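Local coordinates for mannosyl-glycoprotein endo-beta-N-acetylglucosamidase-like domain-containing protein (Pseudomonas protegens, PDB 4KT3), which acts as a type VI secretion effector, a glycoside hydrolase directed at peptidoglycan, seen here in complex with its immunity protein, at residues A[38-43]-A[68-73]; A[79-84]-A[108-113]; A[85-90]-A[119-124]. One frame throughout, in Å; residues are numbered along the deposited sequence.

Contact 1 (A[38-43]-A[68-73])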
loop_
_atom_site.group_PDB
_atom_site.type_symbol
_atom_site.label_atom_id
_atom_site.label_comp_id
_atom_site.label_asym_id
_atom_site.label_seq_id
_atom_site.Cartn_x
_atom_site.Cartn_y
_atom_site.Cartn_z
ATOM N N VAL A 38 -6.252 0.388 -10.877
ATOM C CA VAL A 38 -7.524 0.488 -11.591
ATOM C C VAL A 38 -8.287 -0.828 -11.489
ATOM O O VAL A 38 -9.491 -0.843 -11.281
ATOM C CB VAL A 38 -7.306 0.880 -13.086
ATOM C CG1 VAL A 38 -8.597 0.719 -13.897
ATOM C CG2 VAL A 38 -6.799 2.315 -13.186
ATOM N N THR A 39 -7.574 -1.938 -11.620
ATOM C CA THR A 39 -8.194 -3.257 -11.533
ATOM C C THR A 39 -8.901 -3.428 -10.170
ATOM O O THR A 39 -10.029 -3.894 -10.096
ATOM C CB THR A 39 -7.126 -4.354 -11.761
ATOM O OG1 THR A 39 -6.620 -4.250 -13.105
ATOM C CG2 THR A 39 -7.690 -5.748 -11.552
ATOM N N PHE A 40 -8.221 -3.043 -9.105
ATOM C CA PHE A 40 -8.783 -3.144 -7.770
ATOM C C PHE A 40 -10.034 -2.287 -7.625
ATOM O O PHE A 40 -11.090 -2.741 -7.125
ATOM C CB PHE A 40 -7.735 -2.705 -6.743
ATOM C CG PHE A 40 -8.255 -2.676 -5.335
ATOM C CD1 PHE A 40 -8.401 -3.853 -4.623
ATOM C CD2 PHE A 40 -8.609 -1.480 -4.739
ATOM C CE1 PHE A 40 -8.864 -3.842 -3.311
ATOM C CE2 PHE A 40 -9.090 -1.455 -3.433
ATOM C CZ PHE A 40 -9.218 -2.642 -2.720
ATOM N N VAL A 41 -9.940 -1.041 -8.059
ATOM C CA VAL A 41 -11.060 -0.121 -7.915
ATOM C C VAL A 41 -12.263 -0.609 -8.740
ATOM O O VAL A 41 -13.400 -0.648 -8.244
ATOM C CB VAL A 41 -10.619 1.303 -8.287
ATOM C CG1 VAL A 41 -11.830 2.234 -8.447
ATOM C CG2 VAL A 41 -9.635 1.823 -7.229
ATOM N N SER A 42 -12.022 -1.033 -9.977
ATOM C CA SER A 42 -13.103 -1.536 -10.818
ATOM C C SER A 42 -13.738 -2.779 -10.215
ATOM O O SER A 42 -14.948 -2.968 -10.306
ATOM C CB SER A 42 -12.589 -1.850 -12.211
ATOM O OG SER A 42 -12.245 -0.650 -12.868
ATOM N N LYS A 43 -12.931 -3.619 -9.579
ATOM C CA LYS A 43 -13.434 -4.883 -9.063
ATOM C C LYS A 43 -14.415 -4.684 -7.920
ATOM O O LYS A 43 -15.398 -5.401 -7.817
ATOM C CB LYS A 43 -12.278 -5.755 -8.571
ATOM C CG LYS A 43 -12.715 -7.118 -8.022
ATOM C CD LYS A 43 -11.523 -8.042 -7.875
ATOM C CE LYS A 43 -11.947 -9.419 -7.451
ATOM N NZ LYS A 43 -10.778 -10.280 -7.130
ATOM N N GLN A 68 -5.665 1.396 0.755
ATOM C CA GLN A 68 -4.585 1.640 1.705
ATOM C C GLN A 68 -4.193 0.369 2.470
ATOM O O GLN A 68 -3.016 0.050 2.612
ATOM C CB GLN A 68 -5.054 2.720 2.690
ATOM C CG GLN A 68 -4.339 2.785 4.038
ATOM C CD GLN A 68 -2.918 3.316 3.956
ATOM O OE1 GLN A 68 -2.266 3.254 2.911
ATOM N NE2 GLN A 68 -2.419 3.828 5.083
ATOM N N GLU A 69 -5.178 -0.354 2.989
ATOM C CA GLU A 69 -4.880 -1.497 3.842
ATOM C C GLU A 69 -4.369 -2.693 3.057
ATOM O O GLU A 69 -3.553 -3.474 3.569
ATOM C CB GLU A 69 -6.119 -1.920 4.631
ATOM C CG GLU A 69 -6.677 -0.850 5.577
ATOM C CD GLU A 69 -5.688 -0.467 6.643
ATOM O OE1 GLU A 69 -5.315 -1.348 7.456
ATOM O OE2 GLU A 69 -5.297 0.713 6.658
ATOM N N SER A 70 -4.870 -2.847 1.832
ATOM C CA SER A 70 -4.598 -4.033 1.015
ATOM C C SER A 70 -3.601 -3.834 -0.118
ATOM O O SER A 70 -3.386 -4.754 -0.896
ATOM C CB SER A 70 -5.915 -4.564 0.430
ATOM O OG SER A 70 -6.396 -3.749 -0.626
ATOM N N GLN A 71 -3.032 -2.634 -0.214
ATOM C CA GLN A 71 -2.128 -2.290 -1.311
ATOM C C GLN A 71 -2.836 -2.580 -2.647
ATOM O O GLN A 71 -2.332 -3.282 -3.537
ATOM C CB GLN A 71 -0.798 -3.051 -1.193
ATOM C CG GLN A 71 0.019 -2.676 0.063
ATOM C CD GLN A 71 -0.598 -3.199 1.362
ATOM O OE1 GLN A 71 -0.866 -2.433 2.313
ATOM N NE2 GLN A 71 -0.829 -4.490 1.408
ATOM N N TYR A 72 -4.012 -1.998 -2.772
ATOM C CA TYR A 72 -4.857 -2.165 -3.940
ATOM C C TYR A 72 -5.023 -3.649 -4.263
ATOM O O TYR A 72 -4.926 -4.090 -5.413
ATOM C CB TYR A 72 -4.309 -1.372 -5.131
ATOM C CG TYR A 72 -4.575 0.128 -5.074
ATOM C CD1 TYR A 72 -5.713 0.661 -5.647
ATOM C CD2 TYR A 72 -3.670 1.010 -4.470
ATOM C CE1 TYR A 72 -5.964 2.027 -5.624
ATOM C CE2 TYR A 72 -3.918 2.394 -4.440
ATOM C CZ TYR A 72 -5.061 2.886 -5.043
ATOM O OH TYR A 72 -5.350 4.236 -5.071
ATOM N N GLY A 73 -5.279 -4.424 -3.217
ATOM C CA GLY A 73 -5.620 -5.821 -3.365
ATOM C C GLY A 73 -4.439 -6.748 -3.583
ATOM O O GLY A 73 -4.636 -7.944 -3.834
#

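Contact 2 (A[79-84]-A[108-113])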
loop_
_atom_site.group_PDB
_atom_site.type_symbol
_atom_site.label_atom_id
_atom_site.label_comp_id
_atom_site.label_asym_id
_atom_site.label_seq_id
_atom_site.Cartn_x
_atom_site.Cartn_y
_atom_site.Cartn_z
ATOM N N ARG A 79 -5.321 -11.058 -0.271
ATOM C CA ARG A 79 -5.403 -12.140 -1.243
ATOM C C ARG A 79 -5.777 -13.473 -0.614
ATOM O O ARG A 79 -6.599 -14.211 -1.161
ATOM C CB ARG A 79 -4.068 -12.303 -1.969
ATOM C CG ARG A 79 -3.787 -11.211 -2.954
ATOM C CD ARG A 79 -2.494 -11.460 -3.713
ATOM N NE ARG A 79 -1.313 -11.257 -2.893
ATOM C CZ ARG A 79 -0.555 -12.219 -2.376
ATOM N NH1 ARG A 79 0.507 -11.886 -1.663
ATOM N NH2 ARG A 79 -0.841 -13.499 -2.554
ATOM N N GLU A 80 -5.121 -13.803 0.494
ATOM C CA GLU A 80 -5.247 -15.123 1.102
ATOM C C GLU A 80 -6.332 -15.187 2.159
ATOM O O GLU A 80 -6.965 -16.234 2.329
ATOM C CB GLU A 80 -3.912 -15.555 1.731
ATOM C CG GLU A 80 -2.793 -15.795 0.714
ATOM C CD GLU A 80 -1.529 -16.383 1.342
ATOM O OE1 GLU A 80 -1.496 -16.584 2.580
ATOM O OE2 GLU A 80 -0.568 -16.640 0.588
ATOM N N LEU A 81 -6.553 -14.085 2.870
ATOM C CA LEU A 81 -7.494 -14.097 4.004
ATOM C C LEU A 81 -8.753 -13.266 3.759
ATOM O O LEU A 81 -9.626 -13.173 4.631
ATOM C CB LEU A 81 -6.812 -13.605 5.285
ATOM C CG LEU A 81 -5.444 -14.207 5.611
ATOM C CD1 LEU A 81 -4.928 -13.656 6.937
ATOM C CD2 LEU A 81 -5.477 -15.727 5.640
ATOM N N ASN A 82 -8.854 -12.681 2.571
ATOM C CA ASN A 82 -9.966 -11.794 2.217
ATOM C C ASN A 82 -10.146 -10.659 3.210
ATOM O O ASN A 82 -11.248 -10.151 3.379
ATOM C CB ASN A 82 -11.281 -12.566 2.076
ATOM C CG ASN A 82 -11.233 -13.596 0.987
ATOM O OD1 ASN A 82 -10.766 -13.331 -0.117
ATOM N ND2 ASN A 82 -11.730 -14.784 1.280
ATOM N N ASN A 83 -9.065 -10.259 3.871
ATOM C CA ASN A 83 -9.166 -9.221 4.888
ATOM C C ASN A 83 -8.643 -7.926 4.294
ATOM O O ASN A 83 -7.454 -7.608 4.429
ATOM C CB ASN A 83 -8.396 -9.641 6.137
ATOM C CG ASN A 83 -8.504 -8.642 7.281
ATOM O OD1 ASN A 83 -9.027 -7.533 7.139
ATOM N ND2 ASN A 83 -7.967 -9.032 8.437
ATOM N N TYR A 84 -9.539 -7.196 3.630
ATOM C CA TYR A 84 -9.150 -6.003 2.868
ATOM C C TYR A 84 -9.058 -4.745 3.732
ATOM O O TYR A 84 -8.744 -3.676 3.228
ATOM C CB TYR A 84 -10.072 -5.798 1.664
ATOM C CG TYR A 84 -9.844 -6.783 0.555
ATOM C CD1 TYR A 84 -10.371 -8.065 0.617
ATOM C CD2 TYR A 84 -9.111 -6.433 -0.571
ATOM C CE1 TYR A 84 -10.159 -8.978 -0.408
ATOM C CE2 TYR A 84 -8.898 -7.333 -1.586
ATOM C CZ TYR A 84 -9.419 -8.606 -1.497
ATOM O OH TYR A 84 -9.195 -9.512 -2.519
ATOM N N VAL A 108 -4.415 -11.437 12.750
ATOM C CA VAL A 108 -5.342 -10.773 11.845
ATOM C C VAL A 108 -6.470 -11.723 11.463
ATOM O O VAL A 108 -6.294 -12.946 11.383
ATOM C CB VAL A 108 -4.660 -10.219 10.566
ATOM C CG1 VAL A 108 -3.683 -9.101 10.926
ATOM C CG2 VAL A 108 -3.939 -11.315 9.803
ATOM N N ALA A 109 -7.629 -11.139 11.233
ATOM C CA ALA A 109 -8.830 -11.902 10.929
ATOM C C ALA A 109 -8.813 -12.476 9.516
ATOM O O ALA A 109 -8.181 -11.928 8.611
ATOM C CB ALA A 109 -10.037 -11.014 11.091
ATOM N N LYS A 110 -9.544 -13.578 9.346
ATOM C CA LYS A 110 -9.845 -14.134 8.027
ATOM C C LYS A 110 -11.343 -13.964 7.788
ATOM O O LYS A 110 -12.132 -14.077 8.728
ATOM C CB LYS A 110 -9.523 -15.629 7.983
ATOM C CG LYS A 110 -8.134 -16.009 8.413
ATOM C CD LYS A 110 -7.928 -17.514 8.278
ATOM C CE LYS A 110 -6.490 -17.905 8.579
ATOM N NZ LYS A 110 -6.214 -19.334 8.253
ATOM N N PHE A 111 -11.717 -13.699 6.539
ATOM C CA PHE A 111 -13.115 -13.546 6.137
ATOM C C PHE A 111 -13.474 -14.385 4.912
ATOM O O PHE A 111 -12.597 -14.889 4.203
ATOM C CB PHE A 111 -13.422 -12.078 5.834
ATOM C CG PHE A 111 -13.212 -11.171 6.999
ATOM C CD1 PHE A 111 -14.184 -11.061 7.978
ATOM C CD2 PHE A 111 -12.040 -10.447 7.136
ATOM C CE1 PHE A 111 -13.990 -10.254 9.062
ATOM C CE2 PHE A 111 -11.849 -9.627 8.216
ATOM C CZ PHE A 111 -12.820 -9.533 9.190
ATOM N N ASP A 112 -14.774 -14.489 4.639
ATOM C CA ASP A 112 -15.258 -15.196 3.448
ATOM C C ASP A 112 -15.051 -14.414 2.154
ATOM O O ASP A 112 -15.008 -15.006 1.066
ATOM C CB ASP A 112 -16.748 -15.508 3.586
ATOM C CG ASP A 112 -17.029 -16.751 4.404
ATOM O OD1 ASP A 112 -16.269 -17.734 4.320
ATOM O OD2 ASP A 112 -18.050 -16.744 5.126
ATOM N N SER A 113 -14.931 -13.095 2.259
ATOM C CA SER A 113 -14.926 -12.239 1.075
ATOM C C SER A 113 -14.577 -10.803 1.433
ATOM O O SER A 113 -14.642 -10.419 2.595
ATOM C CB SER A 113 -16.310 -12.235 0.449
ATOM O OG SER A 113 -17.251 -11.650 1.338
#

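Contact 3 (A[85-90]-A[119-124])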
loop_
_atom_site.group_PDB
_atom_site.type_symbol
_atom_site.label_atom_id
_atom_site.label_comp_id
_atom_site.label_asym_id
_atom_site.label_seq_id
_atom_site.Cartn_x
_atom_site.Cartn_y
_atom_site.Cartn_z
ATOM N N PHE A 85 -9.292 -4.883 5.036
ATOM C CA PHE A 85 -9.179 -3.752 5.960
ATOM C C PHE A 85 -8.140 -4.026 7.037
ATOM O O PHE A 85 -8.030 -3.279 8.017
ATOM C CB PHE A 85 -10.571 -3.423 6.534
ATOM C CG PHE A 85 -11.493 -2.863 5.490
ATOM C CD1 PHE A 85 -12.177 -3.710 4.630
ATOM C CD2 PHE A 85 -11.617 -1.492 5.311
ATOM C CE1 PHE A 85 -12.962 -3.209 3.626
ATOM C CE2 PHE A 85 -12.429 -0.986 4.306
ATOM C CZ PHE A 85 -13.096 -1.851 3.464
ATOM N N SER A 86 -7.356 -5.087 6.811
ATOM C CA SER A 86 -6.327 -5.552 7.742
ATOM C C SER A 86 -6.780 -5.490 9.201
ATOM O O SER A 86 -6.048 -5.023 10.082
ATOM C CB SER A 86 -5.016 -4.778 7.544
ATOM O OG SER A 86 -4.536 -4.965 6.225
HETATM N N MSE A 87 -7.987 -5.992 9.441
HETATM C CA MSE A 87 -8.571 -6.031 10.771
HETATM C C MSE A 87 -7.824 -7.002 11.651
HETATM O O MSE A 87 -7.622 -8.153 11.279
HETATM C CB MSE A 87 -10.018 -6.522 10.693
HETATM C CG MSE A 87 -10.903 -5.711 9.780
HETATM SE SE MSE A 87 -11.505 -4.057 10.593
HETATM C CE MSE A 87 -12.744 -4.787 11.895
ATOM N N HIS A 88 -7.455 -6.525 12.835
ATOM C CA HIS A 88 -6.948 -7.380 13.883
ATOM C C HIS A 88 -8.048 -8.337 14.344
ATOM O O HIS A 88 -9.234 -7.982 14.398
ATOM C CB HIS A 88 -6.468 -6.537 15.073
ATOM C CG HIS A 88 -5.231 -5.739 14.798
ATOM N ND1 HIS A 88 -4.713 -4.835 15.701
ATOM C CD2 HIS A 88 -4.413 -5.706 13.721
ATOM C CE1 HIS A 88 -3.620 -4.287 15.195
ATOM N NE2 HIS A 88 -3.424 -4.791 13.990
ATOM N N ALA A 89 -7.645 -9.558 14.671
ATOM C CA ALA A 89 -8.552 -10.524 15.270
ATOM C C ALA A 89 -8.600 -10.309 16.783
ATOM O O ALA A 89 -7.580 -9.964 17.402
ATOM C CB ALA A 89 -8.095 -11.927 14.962
ATOM N N PRO A 90 -9.768 -10.534 17.399
ATOM C CA PRO A 90 -11.007 -10.978 16.756
ATOM C C PRO A 90 -11.802 -9.828 16.162
ATOM O O PRO A 90 -11.799 -8.729 16.718
ATOM C CB PRO A 90 -11.786 -11.628 17.902
ATOM C CG PRO A 90 -11.330 -10.876 19.141
ATOM C CD PRO A 90 -9.885 -10.489 18.872
ATOM N N GLN A 119 -18.026 -5.345 5.853
ATOM C CA GLN A 119 -19.093 -5.392 6.852
ATOM C C GLN A 119 -18.520 -5.478 8.279
ATOM O O GLN A 119 -19.102 -4.949 9.234
ATOM C CB GLN A 119 -20.031 -6.573 6.549
ATOM C CG GLN A 119 -20.816 -6.388 5.248
ATOM C CD GLN A 119 -21.626 -7.595 4.844
ATOM O OE1 GLN A 119 -21.307 -8.729 5.170
ATOM N NE2 GLN A 119 -22.701 -7.340 4.118
ATOM N N SER A 120 -17.379 -6.144 8.410
ATOM C CA SER A 120 -16.703 -6.254 9.691
ATOM C C SER A 120 -16.212 -4.881 10.133
ATOM O O SER A 120 -16.431 -4.463 11.292
ATOM C CB SER A 120 -15.536 -7.222 9.571
ATOM O OG SER A 120 -14.930 -7.431 10.832
ATOM N N PHE A 121 -15.540 -4.185 9.223
ATOM C CA PHE A 121 -15.124 -2.806 9.464
ATOM C C PHE A 121 -16.320 -1.950 9.895
ATOM O O PHE A 121 -16.250 -1.220 10.888
ATOM C CB PHE A 121 -14.472 -2.192 8.217
ATOM C CG PHE A 121 -14.263 -0.720 8.340
ATOM C CD1 PHE A 121 -13.195 -0.218 9.064
ATOM C CD2 PHE A 121 -15.172 0.162 7.809
ATOM C CE1 PHE A 121 -13.030 1.139 9.232
ATOM C CE2 PHE A 121 -15.011 1.518 7.974
ATOM C CZ PHE A 121 -13.937 2.008 8.681
ATOM N N ALA A 122 -17.430 -2.071 9.173
ATOM C CA ALA A 122 -18.626 -1.304 9.484
ATOM C C ALA A 122 -19.163 -1.632 10.877
ATOM O O ALA A 122 -19.589 -0.735 11.609
ATOM C CB ALA A 122 -19.692 -1.566 8.431
ATOM N N SER A 123 -19.158 -2.916 11.228
ATOM C CA SER A 123 -19.633 -3.372 12.534
ATOM C C SER A 123 -18.811 -2.750 13.675
ATOM O O SER A 123 -19.369 -2.228 14.661
ATOM C CB SER A 123 -19.578 -4.908 12.584
ATOM O OG SER A 123 -20.145 -5.421 13.777
ATOM N N SER A 124 -17.486 -2.779 13.549
ATOM C CA SER A 124 -16.617 -2.321 14.621
ATOM C C SER A 124 -16.410 -0.808 14.649
ATOM O O SER A 124 -16.269 -0.231 15.732
ATOM C CB SER A 124 -15.237 -2.991 14.500
ATOM O OG SER A 124 -15.325 -4.378 14.759
#

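Contact 1 (A[38-43]-A[68-73])
F40 holds CG anti to its backbone N (chi1 176°), while Y72 holds CG anti to its own carbonyl carbon (chi1 -77°); these torsions set each CG, and the F40 ring extends from helix 35-54 onto the backbone of Y72, the two side chains crossing at about a right angle. The principle illustrated is that an aromatic ring can pack on the main chain of a turn as much as on side chains. Y72 CA sits over one face of the F40 ring, offset toward the rim and 3.9 Å from the ring centroid, a CH-pi contact. The same ring reaches the following peptide, with F40 CD1 3.4 Å from Y72 C and 3.5 Å from G73 N. Between the rings themselves, F40 CD2 lies 3.7 Å from Y72 CD1; the planes are inclined at 80° in an oblique pairing. V41 CG2 adds a lighter touch at the edge of the tyrosine ring, 4.0 Å from Y72 CE1.

The turn behind this surface is held by an ST motif: G73 N donates to S70 OG over 2.9 Å, and S70 OG is in turn bonded to A66 O within helix 59-70. F40 CE1 rests 3.6 Å from that hydroxyl oxygen. No hydrogen bond passes between 38-43 and 68-73, so their association rests on buried apolar and CH-pi contact, while S70 OG is held within its own segment and helix and Y72 OH turns to R174 NH1 of helix 160-174.

Contact 2 (A[79-84]-A[108-113])
A two-stranded antiparallel sheet accompanies the helical body of this lysozyme-clan domain, and the turn leaving helix 76-81 binds strand 108-110 and the residues after it through L81, N82 and N83. It is a worked example of a helix end that gives its last carbonyl to the segment following a strand of the same chain. F111 N donates to L81 O at 2.9 Å, almost straight at 172°. N82, the first residue past the helix, gives a bond back: its ND2 donates to F111 O at 3.1 Å, the acceptor lying in the plane of the amide but the nitrogen standing above the carbonyl plane. The bond from N83 ND2 to A109 O, 2.9 Å long, is more bent, at 138°, and N83 OD1 accepts from M87 N, so both ends of this amide are engaged.

Apolar groups fill in beside the bonds. L81 CD1 touches V108 CG2 at 3.8 Å, and its other methyl, CD2, lies 3.8 Å from CE on the extended chain of K110. Beyond the strand, S113 OG caps helix 114-129 by accepting from K116 N. The N83 amide stands nearly perpendicular to the F111 ring, at 86°, and its CG meets the ring's edge 3.6 Å from F111 CE2.

Contact 3 (A[85-90]-A[119-124])
F85 and M87 together pack on S120 and F121, the tighter part of this contact, where a loop lies along one side of helix 114-129. The general lesson is that a loop without regular structure can be packed against a helix by two large side chains with one residue between them. M87, present as selenomethionine, makes the closest approach. Its chain is bent at both chi2 and chi3, the latter (-71°) turning CE back to the helix backbone and its serines. M87 CE lies 3.6 Å from S120 OG, a hydroxyl whose hydrogen bond goes to P92 O. M87 SE is near the plane of the F121 ring, at the edge, and 4.2 Å from F121 CB.

F85 meets the same phenylalanine from another position. F121 CB is the atom over one face of the F85 ring, offset toward its rim and 4.1 Å from F85 CG. The two rings are only 19° from parallel, yet slid so far apart, with centroids at 5.3 Å, that they barely overlap. The F121 ring also meets that of Y147.

Toward solvent the packing thins. S124, one turn further along the helix, is exposed, and its OG comes within 3.9 Å of M87 CE; no hydrogen bond joins the two segments. S86 and H88, between and beyond the two packing residues, are instead bonded to the putative lipoprotein chain.

F85 also packs on L62, L65 and A66 of helix 59-70, so it lies between that helix and helix 114-129, where it touches S117 and A118. M87 reaches F125 of helix 114-129, and its backbone is hydrogen-bonded to A109 of strand 108-110.

Overall arrangement
The three contacts adjoin one another through residues of each. Contacts 2 and 3 are closest, with centres about 10 Å apart, and their segments alternate along the chain; F111 CZ of contact 2 is 3.4 Å from S120 OG of contact 3. Contact 1 precedes both in sequence, its centre about 14 Å from that of contact 2 and about 17 Å from that of contact 3. Y84 bridges the first gap, its CD2 lying 3.8 Å from F40 CE1. One segment of each contact, 68-73, 79-84 or 85-90, also carries residues that reach the putative lipoprotein chain, though in contact 2 this is R79 alone, which takes no part in the contact itself.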